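Beta-phosphoglucomutase (Bacteroides vulgatus, PDB 3DV9) probably interconverts beta-glucose 1-phosphate and glucose 6-phosphate, as a magnesium-binding member of the haloacid dehalogenase-like superfamily. Local coordinates at residues Y163-P168 against V187-P192. Sequence-based numbering, arbitrary orientation.
Sequences YGKPNP and VIENAP. With MG (magnesium ion), chain B; PO4 (phosphate ion), chain C.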
ATOM      1  N   TYR A 163       0.848  13.341   6.521  1.00 20.17           N
ATOM      2  CA  TYR A 163       1.516  12.211   7.155  1.00 20.02           C
ATOM      3  C   TYR A 163       1.267  10.952   6.348  1.00 18.96           C
ATOM      4  O   TYR A 163       0.131  10.717   5.927  1.00 19.69           O
ATOM      5  CB  TYR A 163       1.025  12.051   8.606  1.00 20.84           C
ATOM      6  CG  TYR A 163       1.257  13.273   9.484  1.00 22.41           C
ATOM      7  CD1 TYR A 163       2.498  13.494  10.088  1.00 23.56           C
ATOM      8  CD2 TYR A 163       0.237  14.201   9.719  1.00 22.81           C
ATOM      9  CE1 TYR A 163       2.725  14.617  10.899  1.00 23.96           C
ATOM     10  CE2 TYR A 163       0.450  15.324  10.529  1.00 23.32           C
ATOM     11  CZ  TYR A 163       1.699  15.531  11.119  1.00 23.09           C
ATOM     12  OH  TYR A 163       1.925  16.648  11.921  1.00 23.42           O
ATOM     13  N   GLY A 164       2.324  10.169   6.103  1.00 17.39           N
ATOM     14  CA  GLY A 164       2.226   8.893   5.382  1.00 16.35           C
ATOM     15  C   GLY A 164       2.200   7.639   6.253  1.00 16.03           C
ATOM     16  O   GLY A 164       2.229   7.700   7.471  1.00 14.62           O
ATOM     17  N   LYS A 165       2.107   6.482   5.609  1.00 15.95           N
ATOM     18  CA  LYS A 165       2.199   5.215   6.321  1.00 15.69           C
ATOM     19  C   LYS A 165       3.431   5.265   7.244  1.00 16.39           C
ATOM     20  O   LYS A 165       4.461   5.802   6.836  1.00 16.10           O
ATOM     21  CB  LYS A 165       2.235   4.086   5.280  1.00 14.86           C
ATOM     22  CG  LYS A 165       0.927   4.026   4.435  1.00 13.09           C
ATOM     23  CD  LYS A 165       1.205   3.350   3.041  1.00 15.31           C
ATOM     24  CE  LYS A 165       0.043   3.616   2.083  1.00 10.32           C
ATOM     25  NZ  LYS A 165       0.085   2.772   0.838  1.00 10.61           N
ATOM     26  N   PRO A 166       3.324   4.734   8.499  1.00 17.93           N
ATOM     27  CA  PRO A 166       2.220   3.936   9.006  1.00 17.92           C
ATOM     28  C   PRO A 166       1.081   4.763   9.645  1.00 18.24           C
ATOM     29  O   PRO A 166       0.194   4.201  10.235  1.00 18.50           O
ATOM     30  CB  PRO A 166       2.900   3.086  10.086  1.00 19.27           C
ATOM     31  CG  PRO A 166       3.924   4.027  10.671  1.00 19.40           C
ATOM     32  CD  PRO A 166       4.405   4.869   9.509  1.00 19.19           C
ATOM     33  N   ASN A 167       1.121   6.086   9.503  1.00 19.34           N
ATOM     34  CA  ASN A 167      -0.016   6.904   9.959  1.00 20.18           C
ATOM     35  C   ASN A 167      -1.250   6.461   9.136  1.00 20.28           C
ATOM     36  O   ASN A 167      -1.092   6.179   7.918  1.00 20.72           O
ATOM     37  CB  ASN A 167       0.283   8.382   9.732  1.00 20.56           C
ATOM     38  CG  ASN A 167      -0.700   9.316  10.465  1.00 22.81           C
ATOM     39  OD1 ASN A 167      -1.910   9.301  10.190  1.00 23.81           O
ATOM     40  ND2 ASN A 167      -0.165  10.183  11.363  1.00 23.22           N
ATOM     41  N   PRO A 168      -2.436   6.329   9.780  1.00 20.31           N
ATOM     42  CA  PRO A 168      -3.646   5.939   9.033  1.00 19.91           C
ATOM     43  C   PRO A 168      -4.136   7.011   8.053  1.00 19.67           C
ATOM     44  O   PRO A 168      -4.998   6.697   7.260  1.00 19.13           O
ATOM     45  CB  PRO A 168      -4.700   5.738  10.129  1.00 20.31           C
ATOM     46  CG  PRO A 168      -4.237   6.529  11.251  1.00 21.03           C
ATOM     47  CD  PRO A 168      -2.726   6.422  11.228  1.00 20.64           C
ATOM     48  N   VAL A 187      -8.652  -2.785   2.566  1.00 17.52           N
ATOM     49  CA  VAL A 187      -7.330  -2.268   2.220  1.00 16.73           C
ATOM     50  C   VAL A 187      -6.519  -3.455   1.687  1.00 17.61           C
ATOM     51  O   VAL A 187      -6.512  -4.520   2.289  1.00 17.68           O
ATOM     52  CB  VAL A 187      -6.621  -1.639   3.443  1.00 16.60           C
ATOM     53  CG1 VAL A 187      -5.108  -1.424   3.167  1.00 17.75           C
ATOM     54  CG2 VAL A 187      -7.313  -0.318   3.849  1.00 18.00           C
ATOM     55  N   ILE A 188      -5.887  -3.253   0.545  1.00 15.89           N
ATOM     56  CA  ILE A 188      -4.990  -4.298  -0.046  1.00 17.25           C
ATOM     57  C   ILE A 188      -3.564  -3.764   0.025  1.00 17.21           C
ATOM     58  O   ILE A 188      -3.196  -2.833  -0.700  1.00 17.19           O
ATOM     59  CB  ILE A 188      -5.381  -4.621  -1.498  1.00 16.68           C
ATOM     60  CG1 ILE A 188      -6.898  -4.839  -1.648  1.00 18.97           C
ATOM     61  CG2 ILE A 188      -4.559  -5.841  -2.002  1.00 16.68           C
ATOM     62  CD1 ILE A 188      -7.423  -5.983  -0.741  1.00 17.10           C
ATOM     63  N   GLU A 189      -2.759  -4.381   0.899  1.00 17.10           N
ATOM     64  CA  GLU A 189      -1.424  -3.893   1.234  1.00 17.05           C
ATOM     65  C   GLU A 189      -0.365  -4.994   1.115  1.00 17.19           C
ATOM     66  O   GLU A 189      -0.682  -6.184   1.308  1.00 18.05           O
ATOM     67  CB  GLU A 189      -1.438  -3.302   2.648  1.00 18.96           C
ATOM     68  CG  GLU A 189      -1.665  -1.797   2.574  1.00 18.12           C
ATOM     69  CD  GLU A 189      -0.374  -1.006   2.131  1.00 21.01           C
ATOM     70  OE1 GLU A 189       0.670  -1.633   1.765  1.00 19.57           O
ATOM     71  OE2 GLU A 189      -0.413   0.250   2.135  1.00 22.51           O
ATOM     72  N   ASN A 190       0.898  -4.593   0.895  1.00 17.41           N
ATOM     73  CA  ASN A 190       1.974  -5.615   0.790  1.00 17.08           C
ATOM     74  C   ASN A 190       3.137  -5.360   1.755  1.00 17.89           C
ATOM     75  O   ASN A 190       4.075  -6.150   1.766  1.00 18.43           O
ATOM     76  CB  ASN A 190       2.541  -5.662  -0.639  1.00 16.89           C
ATOM     77  CG  ASN A 190       3.294  -4.382  -0.988  1.00 18.85           C
ATOM     78  OD1 ASN A 190       2.791  -3.289  -0.758  1.00 20.57           O
ATOM     79  ND2 ASN A 190       4.518  -4.512  -1.435  1.00 20.35           N
ATOM     80  N   ALA A 191       3.076  -4.275   2.535  1.00 18.77           N
ATOM     81  CA  ALA A 191       4.216  -3.894   3.380  1.00 18.95           C
ATOM     82  C   ALA A 191       3.781  -3.705   4.840  1.00 18.11           C
ATOM     83  O   ALA A 191       2.647  -3.352   5.084  1.00 19.11           O
ATOM     84  CB  ALA A 191       4.822  -2.618   2.872  1.00 19.29           C
ATOM     85  N   PRO A 192       4.695  -3.944   5.794  1.00 19.20           N
ATOM     86  CA  PRO A 192       4.275  -3.884   7.186  1.00 18.83           C
ATOM     87  C   PRO A 192       3.740  -2.497   7.550  1.00 18.64           C
ATOM     88  O   PRO A 192       2.756  -2.399   8.261  1.00 19.30           O
ATOM     89  CB  PRO A 192       5.569  -4.176   7.982  1.00 19.35           C
ATOM     90  CG  PRO A 192       6.668  -3.995   7.024  1.00 21.25           C
ATOM     91  CD  PRO A 192       6.097  -4.370   5.669  1.00 19.39           C
TER
HETATM   92 MG    MG B 301       3.528  -1.171  -1.179  1.00 15.35          MG
HETATM   93  P   PO4 C 302       3.483   2.284  -1.639  0.60 21.61           P
HETATM   94  O1  PO4 C 302       2.486   2.439  -2.770  0.60 21.89           O
HETATM   95  O2  PO4 C 302       3.874   0.844  -1.455  0.60 22.69           O
HETATM   96  O3  PO4 C 302       2.900   2.826  -0.331  0.60 23.70           O
HETATM   97  O4  PO4 C 302       4.747   3.094  -1.893  0.60 19.22           O
HETATM   98  O   HOH W   1       2.928  -0.569   1.065  1.00 20.62           O
HETATM   99  O   HOH W   2       3.929   0.877  -0.899  0.40 22.55           O
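Lys-165 and Glu-189 reach for each other from opposite directions and join in a buried salt bridge, NZ of Lys-165 lying 2.9 Å from OE2 of Glu-189, nearly in line with that oxygen's C-O bond. Extended beyond CG, the lysine chain carries NZ from the loop to the strand end. There NZ makes a second salt bridge, to Asp-29, and a hydrogen bond to the carbonyl of Val-130. A phosphate ion, probably from the crystallisation liquor, overlaps a metal-bound water and must alternate with it; when present, its O3 accepts from NZ of Lys-165 at 3.0 Å, giving NZ more acceptors than N-H groups. In Glu-189 the bend at chi2 (-76°) turns the carboxylate back toward the backbone N of Asn-190, which OE1 accepts on its anti lone pair, 3.1 Å away. OE1 separately takes a hydrogen from another magnesium-bound water, making the glutamate second-shell, while OE2 also meets the Tyr-171 hydroxyl. OD1 of Asn-190 binds magnesium directly at 2.3 Å, with the carboxylates of Asp-29 and Glu-65 and the main-chain carbonyl of Asp-31. A glutamine here, uncharged and with an amide NH2 replacing one oxygen, would probably weaken the hold on Lys-165 or turn an N-H toward the Asn-190 amide or the metal-bound water. A loop lysine paired with a strand-end glutamate, beside a metal-binding asparagine, is consistent with motifs III and IV of the haloacid dehalogenase active site.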